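Local coordinates for periplasmic solute binding protein (Candidatus liberibacter, PDB 4CL2) that binds manganese and zinc ions and, as in related periplasmic solute-binding proteins, probably delivers them to a membrane transporter for uptake into the cell, at residues Ser12-Gly15 with Asp16-Asn20; Tyr143-Lys146 with Ile147-Ser150; Ala256-Tyr259 with Leu260-Leu263. One frame throughout, in Å; residues are numbered along the deposited sequence. Where two conformers were deposited one is given.

The three contacts meet where helices 12-22, 133-158 and 259-274 pack together near the manganese site formed by His106, Glu172 and Asp247. Contacts 1 and 3, with centres about 10 Å apart, are joined by a probable hydrogen bond from Tyr259 N to Asp16 OD2 (2.9 Å). The Tyr259 ring is packed against Ile13 and Ile17, with Ile13 CG2 3.5 Å from Tyr259 CD1. Contact 2 lies farther from the metal: Tyr143 meets both other contacts, and Tyr143 OH comes within 3.5 Å of Tyr259 CD2. Contacts 1 and 3 lie nearer the metal, the side chains of Ile13 and Leu262 being about 9 and 10 Å from the manganese ion.

Contact 1 of 3, residues Ser12-Gly15 with Asp16-Asn20; sequences SIIG and DITQN
Ile13 and Ile17 stand one turn apart on helix 12-22, and their side chains pass aslant, the CG2 branch of Ile13 meeting the CD1 end of Ile17 at 4.0 Å. With CG1 of Ile17 beside its own backbone N (chi1 -71°), the longer branch folds back along the helix, so that Ile17 CG1 lies 3.4 Å from Ile13 O. That same carbonyl takes the amide N-H of Ile17. On another face of the helix, Thr18 turns its hydroxyl back on Ile14: Thr18 OG1 donates to Ile14 O at 2.8 Å, from well above the carbonyl plane. The amide of Thr18 reaches Ile14 O as well, at 2.9 Å and almost in line with the C=O bond. The Thr18 hydroxyl, lodged beside its own backbone N, also has a weak bond with Ser9 OG. A second doubled acceptor follows at Asp16 O, where Asn20 ND2 arrives at 2.8 Å and Asn20 N at 3.1 Å, from opposite faces of the carbonyl plane. Around the turn, the two isoleucines face Tyr259 of helix 259-274, while Ile17 also touches Tyr143 and Ile118. The helix is the crossover of the beta-alpha-beta unit made with strands 6-9 and 27-30. Two side-chain donors therefore bond to the helix's own carbonyls: the buried Thr18 hydroxyl is satisfied within one turn, which probably restricts its rotation, and Ile13 and Ile17 offer only carbon to the residues packed against them.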
ATOM      1  N   SER A  12       3.509   5.273   6.812  1.00 13.49           N
ATOM      2  CA  SER A  12       3.830   6.433   5.972  1.00 15.10           C
ATOM      3  C   SER A  12       2.835   6.686   4.875  1.00 13.55           C
ATOM      4  O   SER A  12       2.522   7.835   4.564  1.00 15.21           O
ATOM      5  CB  SER A  12       5.246   6.273   5.355  1.00 15.91           C
ATOM      6  OG  SER A  12       5.416   5.028   4.647  1.00 14.91           O
ATOM      7  N   ILE A  13       2.324   5.642   4.255  1.00 14.73           N
ATOM      8  CA  ILE A  13       1.416   5.835   3.141  1.00 13.39           C
ATOM      9  C   ILE A  13       0.148   6.536   3.607  1.00 14.11           C
ATOM     10  O   ILE A  13      -0.311   7.494   2.965  1.00 14.09           O
ATOM     11  CB  ILE A  13       1.098   4.543   2.441  1.00 15.52           C
ATOM     12  CG1 ILE A  13       2.414   4.040   1.767  1.00 16.99           C
ATOM     13  CG2 ILE A  13      -0.103   4.699   1.490  1.00 16.53           C
ATOM     14  CD1 ILE A  13       2.177   2.764   0.952  1.00 18.97           C
ATOM     15  N   ILE A  14      -0.418   6.089   4.708  1.00 14.86           N
ATOM     16  CA  ILE A  14      -1.619   6.757   5.234  1.00 12.63           C
ATOM     17  C   ILE A  14      -1.363   8.169   5.720  1.00 11.69           C
ATOM     18  O   ILE A  14      -2.141   9.093   5.460  1.00 12.97           O
ATOM     19  CB  ILE A  14      -2.292   5.870   6.315  1.00 14.29           C
ATOM     20  CG1 ILE A  14      -2.759   4.544   5.685  1.00 16.17           C
ATOM     21  CG2 ILE A  14      -3.436   6.583   7.016  1.00 15.89           C
ATOM     22  CD1 ILE A  14      -3.345   3.558   6.698  1.00 16.23           C
ATOM     23  N   GLY A  15      -0.202   8.396   6.340  1.00 12.65           N
ATOM     24  CA  GLY A  15       0.177   9.730   6.718  1.00 14.45           C
ATOM     25  C   GLY A  15       0.224  10.695   5.573  1.00 13.68           C
ATOM     26  O   GLY A  15      -0.257  11.855   5.678  1.00 13.79           O
ATOM     27  N   ASP A  16       0.787  10.260   4.446  1.00 13.88           N
ATOM     28  CA  ASP A  16       0.909  11.134   3.289  1.00 15.80           C
ATOM     29  C   ASP A  16      -0.458  11.428   2.644  1.00 13.82           C
ATOM     30  O   ASP A  16      -0.762  12.579   2.235  1.00 14.38           O
ATOM     31  CB  ASP A  16       1.865  10.524   2.253  1.00 14.26           C
ATOM     32  CG  ASP A  16       2.022  11.414   1.059  1.00 15.76           C
ATOM     33  OD1 ASP A  16       2.695  12.461   1.148  1.00 15.30           O
ATOM     34  OD2 ASP A  16       1.417  11.096   0.020  1.00 14.72           O
ATOM     35  N   ILE A  17      -1.322  10.412   2.591  1.00 13.43           N
ATOM     36  CA  ILE A  17      -2.695  10.618   2.072  1.00 14.01           C
ATOM     37  C   ILE A  17      -3.399  11.633   2.931  1.00 14.92           C
ATOM     38  O   ILE A  17      -4.008  12.603   2.460  1.00 14.65           O
ATOM     39  CB  ILE A  17      -3.471   9.295   2.055  1.00 14.40           C
ATOM     40  CG1 ILE A  17      -2.915   8.384   0.974  1.00 14.19           C
ATOM     41  CG2 ILE A  17      -4.961   9.575   1.736  1.00 14.19           C
ATOM     42  CD1 ILE A  17      -3.345   6.956   1.148  1.00 13.59           C
ATOM     43  N   THR A  18      -3.276  11.439   4.238  1.00 14.71           N
ATOM     44  CA  THR A  18      -3.963  12.359   5.172  1.00 13.58           C
ATOM     45  C   THR A  18      -3.461  13.811   5.060  1.00 14.01           C
ATOM     46  O   THR A  18      -4.252  14.766   5.047  1.00 16.14           O
ATOM     47  CB  THR A  18      -3.765  11.851   6.594  1.00 14.03           C
ATOM     48  OG1 THR A  18      -4.230  10.495   6.673  1.00 14.38           O
ATOM     49  CG2 THR A  18      -4.593  12.671   7.570  1.00 16.49           C
ATOM     50  N   GLN A  19      -2.162  13.986   4.913  1.00 14.20           N
ATOM     51  CA  GLN A  19      -1.598  15.314   4.713  1.00 14.84           C
ATOM     52  C   GLN A  19      -2.153  15.976   3.493  1.00 16.55           C
ATOM     53  O   GLN A  19      -2.371  17.177   3.499  1.00 15.68           O
ATOM     54  CB  GLN A  19      -0.075  15.237   4.626  1.00 16.64           C
ATOM     55  CG  GLN A  19       0.642  16.561   4.434  1.00 22.95           C
ATOM     56  CD  GLN A  19       0.436  17.547   5.588  1.00 29.59           C
ATOM     57  OE1 GLN A  19       0.216  17.174   6.735  1.00 30.33           O
ATOM     58  NE2 GLN A  19       0.475  18.820   5.264  1.00 30.83           N
ATOM     59  N   ASN A  20      -2.415  15.221   2.435  1.00 14.33           N
ATOM     60  CA  ASN A  20      -2.967  15.855   1.248  1.00 15.76           C
ATOM     61  C   ASN A  20      -4.421  16.267   1.387  1.00 17.21           C
ATOM     62  O   ASN A  20      -4.897  17.189   0.709  1.00 17.45           O
ATOM     63  CB  ASN A  20      -2.819  14.926   0.065  1.00 15.88           C
ATOM     64  CG  ASN A  20      -1.452  15.021  -0.530  1.00 16.22           C
ATOM     65  OD1 ASN A  20      -1.128  15.966  -1.276  1.00 18.96           O
ATOM     66  ND2 ASN A  20      -0.598  14.101  -0.156  1.00 16.44           N
TER

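Contact 2 of 3, residues Tyr143-Lys146 with Ile147-Ser150; sequences YSEK and IRNS. With SO4 (sulfate ion), chain E.
Glu145 and Arg148, three residues apart on helix 133-158, run side by side and close a salt bridge in which Glu145 OE1 lies 2.5 Å from Arg148 NH1, at the edge of the guanidinium. Glu145 OE2 is close to the same nitrogen, at 2.8 Å, and the carboxylate and guanidinium planes are turned 45° from each other. Bends at chi2 of Glu145 and chi3 of Arg148 (-64°) bring the two charged ends together. A water in the guanidinium plane bridges the pair, donating to Glu145 OE2 at 2.8 Å and accepting from Arg148 NH2 at 3.2 Å. On the buried side of the helix, Ile147 lays its CG1 over one face of the Tyr143 ring in a CH-pi contact, 4.2 Å from the centroid and 14° off the ring normal. Its CD1 continues toward the phenol end, close to CZ and OH. Farther along, a second water donates to both Lys146 O, at 2.6 Å, and Ser150 OG. The Ser150 hydroxyl itself donates to a sulfate oxygen, O2, at 2.5 Å; the ion, probably from the crystallisation liquor, is also held by Arg264. Beyond this shell, helix 111-128 meets Tyr143 and Ile147 through Ile118 and Leu111, and Leu260 of helix 259-274 touches Lys146, Ile147 and Ser150. This part of the helix has two unlike sides: one carries Glu145 and Arg148, whose opposite charges probably offset each other, with a water bridging them, and the other the CH-pi pair of Tyr143 and Ile147, which faces the neighbouring helices.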
ATOM      1  N   TYR A 143      -7.249  16.078  -4.514  1.00 16.49           N
ATOM      2  CA  TYR A 143      -6.250  15.033  -4.420  1.00 15.24           C
ATOM      3  C   TYR A 143      -6.646  13.739  -5.192  1.00 14.38           C
ATOM      4  O   TYR A 143      -5.806  13.096  -5.863  1.00 14.59           O
ATOM      5  CB  TYR A 143      -5.982  14.733  -2.954  1.00 15.76           C
ATOM      6  CG  TYR A 143      -4.922  13.692  -2.707  1.00 13.21           C
ATOM      7  CD1 TYR A 143      -3.628  13.847  -3.212  1.00 15.25           C
ATOM      8  CD2 TYR A 143      -5.169  12.611  -1.922  1.00 13.02           C
ATOM      9  CE1 TYR A 143      -2.619  12.883  -2.923  1.00 13.20           C
ATOM     10  CE2 TYR A 143      -4.198  11.670  -1.653  1.00 12.62           C
ATOM     11  CZ  TYR A 143      -2.923  11.803  -2.170  1.00 14.95           C
ATOM     12  OH  TYR A 143      -1.927  10.898  -1.859  1.00 15.22           O
ATOM     13  N   SER A 144      -7.935  13.361  -5.109  1.00 16.09           N
ATOM     14  CA  SER A 144      -8.437  12.249  -5.881  1.00 14.68           C
ATOM     15  C   SER A 144      -8.167  12.470  -7.400  1.00 15.46           C
ATOM     16  O   SER A 144      -7.733  11.580  -8.097  1.00 15.66           O
ATOM     17  CB  SER A 144      -9.958  12.140  -5.627  1.00 15.50           C
ATOM     18  OG  SER A 144     -10.228  11.712  -4.302  1.00 17.91           O
ATOM     19  N   GLU A 145      -8.407  13.692  -7.880  1.00 17.38           N
ATOM     20  CA  GLU A 145      -8.171  14.042  -9.251  1.00 19.87           C
ATOM     21  C   GLU A 145      -6.707  14.030  -9.605  1.00 17.51           C
ATOM     22  O   GLU A 145      -6.347  13.574 -10.679  1.00 18.21           O
ATOM     23  CB  GLU A 145      -8.798  15.403  -9.636  1.00 22.84           C
ATOM     24  CG  GLU A 145     -10.315  15.481  -9.533  1.00 32.42           C
ATOM     25  CD  GLU A 145     -11.080  14.264 -10.074  1.00 48.59           C
ATOM     26  OE1 GLU A 145     -10.774  13.824 -11.218  1.00 47.75           O
ATOM     27  OE2 GLU A 145     -11.997  13.776  -9.332  1.00 49.81           O
ATOM     28  N   LYS A 146      -5.861  14.515  -8.711  0.50 17.03           N
ATOM     29  CA  LYS A 146      -4.429  14.440  -8.978  0.50 17.47           C
ATOM     30  C   LYS A 146      -3.938  12.990  -9.153  0.50 15.80           C
ATOM     31  O   LYS A 146      -3.161  12.712 -10.048  0.50 17.85           O
ATOM     32  CB  LYS A 146      -3.679  15.118  -7.824  0.50 18.22           C
ATOM     33  CG  LYS A 146      -2.223  15.386  -8.102  0.50 17.82           C
ATOM     34  CD  LYS A 146      -1.580  16.151  -6.935  0.50 20.89           C
ATOM     35  CE  LYS A 146      -0.131  16.545  -7.243  0.50 24.74           C
ATOM     36  NZ  LYS A 146       0.327  17.299  -6.035  0.50 29.01           N
ATOM     37  N   ILE A 147      -4.458  12.064  -8.333  1.00 15.77           N
ATOM     38  CA  ILE A 147      -4.100  10.677  -8.402  1.00 15.76           C
ATOM     39  C   ILE A 147      -4.607  10.096  -9.717  1.00 14.06           C
ATOM     40  O   ILE A 147      -3.901   9.431 -10.444  1.00 17.06           O
ATOM     41  CB  ILE A 147      -4.702   9.847  -7.189  1.00 15.08           C
ATOM     42  CG1 ILE A 147      -4.062  10.224  -5.849  1.00 21.57           C
ATOM     43  CG2 ILE A 147      -4.540   8.304  -7.469  1.00 15.23           C
ATOM     44  CD1 ILE A 147      -2.734   9.641  -5.615  1.00 27.12           C
ATOM     45  N   ARG A 148      -5.879  10.355 -10.028  1.00 14.17           N
ATOM     46  CA  ARG A 148      -6.444   9.882 -11.287  1.00 14.66           C
ATOM     47  C   ARG A 148      -5.651  10.367 -12.490  1.00 16.66           C
ATOM     48  O   ARG A 148      -5.329   9.594 -13.411  1.00 17.39           O
ATOM     49  CB  ARG A 148      -7.935  10.216 -11.421  1.00 19.27           C
ATOM     50  CG  ARG A 148      -8.584   9.597 -12.671  1.00 23.06           C
ATOM     51  CD  ARG A 148     -10.052   9.994 -12.786  1.00 34.77           C
ATOM     52  NE  ARG A 148     -10.739   9.436 -11.651  1.00 36.55           N
ATOM     53  CZ  ARG A 148     -11.406  10.135 -10.738  1.00 32.69           C
ATOM     54  NH1 ARG A 148     -11.510  11.439 -10.823  1.00 32.42           N
ATOM     55  NH2 ARG A 148     -11.915   9.487  -9.688  1.00 37.61           N
ATOM     56  N   ASN A 149      -5.316  11.630 -12.490  1.00 17.33           N
ATOM     57  CA  ASN A 149      -4.612  12.230 -13.608  1.00 20.80           C
ATOM     58  C   ASN A 149      -3.258  11.624 -13.826  1.00 22.63           C
ATOM     59  O   ASN A 149      -2.827  11.450 -14.974  1.00 21.85           O
ATOM     60  CB  ASN A 149      -4.525  13.737 -13.425  1.00 21.07           C
ATOM     61  CG  ASN A 149      -5.846  14.411 -13.648  1.00 29.78           C
ATOM     62  OD1 ASN A 149      -6.710  13.869 -14.331  1.00 38.24           O
ATOM     63  ND2 ASN A 149      -6.006  15.632 -13.105  1.00 41.57           N
ATOM     64  N   SER A 150      -2.568  11.260 -12.768  1.00 19.30           N
ATOM     65  CA  SER A 150      -1.263  10.608 -12.906  1.00 17.44           C
ATOM     66  C   SER A 150      -1.289   9.149 -13.228  1.00 19.50           C
ATOM     67  O   SER A 150      -0.380   8.653 -13.914  1.00 22.03           O
ATOM     68  CB  SER A 150      -0.367  10.712 -11.648  1.00 23.62           C
ATOM     69  OG  SER A 150       0.102  12.038 -11.502  1.00 37.67           O
TER
HETATM   70  S   SO4 E1279       2.194  13.095 -14.204  0.50 38.90           S
HETATM   71  O1  SO4 E1279       2.440  12.097 -15.249  0.50 43.93           O
HETATM   72  O2  SO4 E1279       2.192  12.401 -12.915  0.50 22.56           O
HETATM   73  O3  SO4 E1279       0.880  13.723 -14.473  0.50 45.55           O
HETATM   74  O4  SO4 E1279       3.206  14.151 -14.189  0.50 48.36           O
HETATM   75  O   HOH W   1     -13.560  11.703  -8.157  1.00 37.24           O
HETATM   76  O   HOH W   2      -1.624  14.475 -11.250  1.00 25.33           O

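Contact 3 of 3, residues Ala256-Tyr259 with Leu260-Leu263; sequences APTY and LDLL
A threonine N-cap opens helix 259-274: Thr258 immediately precedes the first turn, and its OG1 accepts from Asp261 N at 3.0 Å, with an N-H...O angle of 161°. The hydroxyl can reach that amide because chi1 of 72° sets OG1 between the backbone N and the carbonyl carbon and turns it into the helix start. A water sits 2.7 Å from Thr258 OG1 and donates a longer bond to Asp261 OD1, an oxygen that also forms a salt bridge with Arg264. Pro257 passes Asp261 at a slant, its CG 3.4 Å from Asp261 OD2. Upstream of the cap, the Ala256 methyl rests on the backbone of the first turn, with Ala256 CB 3.6 Å from Leu262 CA, so the incoming loop folds closely against the helix. The regular helix bonding starts with Leu262 N to Thr258 O and Leu263 N to Tyr259 O, the latter nearly straight. On the inward side, the Tyr259 ring has its hydroxyl bonded to Trp108 O, which ties the helix start to the loop after the metal ligand His106. One face of this ring is covered by Leu263, whose CD1 stands 3.6 Å above the ring plane, displaced toward the rim, and comes within 3.7 Å of Tyr259 CZ.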
ATOM      1  N   ALA A 256       9.970   7.538  -4.398  1.00 15.95           N
ATOM      2  CA  ALA A 256       8.580   7.309  -3.982  1.00 15.93           C
ATOM      3  C   ALA A 256       8.313   7.981  -2.622  1.00 14.61           C
ATOM      4  O   ALA A 256       7.862   7.292  -1.700  1.00 16.18           O
ATOM      5  CB  ALA A 256       8.242   5.846  -3.928  1.00 15.56           C
ATOM      6  N   PRO A 257       8.554   9.313  -2.545  1.00 15.97           N
ATOM      7  CA  PRO A 257       8.481   9.984  -1.224  1.00 19.74           C
ATOM      8  C   PRO A 257       7.031  10.349  -0.837  1.00 19.34           C
ATOM      9  O   PRO A 257       6.802  10.875   0.249  1.00 17.65           O
ATOM     10  CB  PRO A 257       9.319  11.198  -1.427  1.00 19.15           C
ATOM     11  CG  PRO A 257       9.076  11.594  -2.853  1.00 20.45           C
ATOM     12  CD  PRO A 257       9.159  10.216  -3.537  1.00 17.53           C
ATOM     13  N   THR A 258       6.089  10.120  -1.724  1.00 15.32           N
ATOM     14  CA  THR A 258       4.658  10.362  -1.480  1.00 13.92           C
ATOM     15  C   THR A 258       3.856   9.189  -1.997  1.00 14.65           C
ATOM     16  O   THR A 258       4.345   8.387  -2.802  1.00 13.18           O
ATOM     17  CB  THR A 258       4.140  11.645  -2.188  1.00 14.50           C
ATOM     18  OG1 THR A 258       4.067  11.431  -3.610  1.00 14.05           O
ATOM     19  CG2 THR A 258       5.009  12.850  -1.961  1.00 18.46           C
ATOM     20  N   TYR A 259       2.602   9.047  -1.568  1.00 12.58           N
ATOM     21  CA  TYR A 259       1.786   7.975  -2.077  1.00 12.84           C
ATOM     22  C   TYR A 259       1.584   8.044  -3.567  1.00 12.45           C
ATOM     23  O   TYR A 259       1.680   7.015  -4.285  1.00 13.39           O
ATOM     24  CB  TYR A 259       0.432   7.979  -1.357  1.00 13.57           C
ATOM     25  CG  TYR A 259      -0.633   6.972  -1.858  1.00 11.92           C
ATOM     26  CD1 TYR A 259      -0.364   5.661  -1.917  1.00 12.73           C
ATOM     27  CD2 TYR A 259      -1.878   7.372  -2.200  1.00 14.99           C
ATOM     28  CE1 TYR A 259      -1.330   4.708  -2.299  1.00 14.25           C
ATOM     29  CE2 TYR A 259      -2.852   6.473  -2.559  1.00 14.65           C
ATOM     30  CZ  TYR A 259      -2.581   5.134  -2.614  1.00 13.69           C
ATOM     31  OH  TYR A 259      -3.546   4.223  -2.978  1.00 13.82           O
ATOM     32  N   LEU A 260       1.232   9.222  -4.080  1.00 12.86           N
ATOM     33  CA  LEU A 260       1.110   9.382  -5.525  1.00 13.31           C
ATOM     34  C   LEU A 260       2.396   8.976  -6.250  1.00 14.79           C
ATOM     35  O   LEU A 260       2.310   8.229  -7.230  1.00 14.00           O
ATOM     36  CB  LEU A 260       0.726  10.796  -5.891  1.00 15.81           C
ATOM     37  CG  LEU A 260       0.477  11.102  -7.383  1.00 18.09           C
ATOM     38  CD1 LEU A 260      -0.296  12.354  -7.513  1.00 19.33           C
ATOM     39  CD2 LEU A 260       1.783  11.289  -8.097  1.00 22.94           C
ATOM     40  N   ASP A 261       3.558   9.392  -5.768  1.00 15.31           N
ATOM     41  CA  ASP A 261       4.827   9.039  -6.386  1.00 15.74           C
ATOM     42  C   ASP A 261       5.085   7.534  -6.309  1.00 15.13           C
ATOM     43  O   ASP A 261       5.638   6.974  -7.238  1.00 15.18           O
ATOM     44  CB  ASP A 261       5.973   9.742  -5.753  1.00 16.89           C
ATOM     45  CG  ASP A 261       5.966  11.267  -5.999  1.00 19.27           C
ATOM     46  OD1 ASP A 261       5.336  11.746  -6.912  1.00 22.62           O
ATOM     47  OD2 ASP A 261       6.642  11.958  -5.265  1.00 21.19           O
ATOM     48  N   LEU A 262       4.674   6.907  -5.240  1.00 13.39           N
ATOM     49  CA  LEU A 262       4.817   5.478  -5.086  1.00 14.23           C
ATOM     50  C   LEU A 262       3.995   4.731  -6.101  1.00 13.01           C
ATOM     51  O   LEU A 262       4.496   3.798  -6.778  1.00 12.81           O
ATOM     52  CB  LEU A 262       4.414   5.016  -3.677  1.00 13.86           C
ATOM     53  CG  LEU A 262       4.493   3.508  -3.385  1.00 14.00           C
ATOM     54  CD1 LEU A 262       4.960   3.313  -1.930  1.00 14.99           C
ATOM     55  CD2 LEU A 262       3.153   2.887  -3.596  1.00 15.36           C
ATOM     56  N   LEU A 263       2.711   5.050  -6.222  1.00 12.92           N
ATOM     57  CA  LEU A 263       1.883   4.407  -7.235  1.00 14.00           C
ATOM     58  C   LEU A 263       2.456   4.671  -8.623  1.00 13.78           C
ATOM     59  O   LEU A 263       2.510   3.789  -9.466  1.00 13.12           O
ATOM     60  CB  LEU A 263       0.460   4.976  -7.214  1.00 14.94           C
ATOM     61  CG  LEU A 263      -0.392   4.521  -6.053  1.00 16.67           C
ATOM     62  CD1 LEU A 263      -1.762   5.168  -6.181  1.00 18.97           C
ATOM     63  CD2 LEU A 263      -0.553   3.012  -5.974  1.00 16.98           C
TER
HETATM   64  O   HOH W   3       3.429  13.648  -5.088  1.00 25.46           O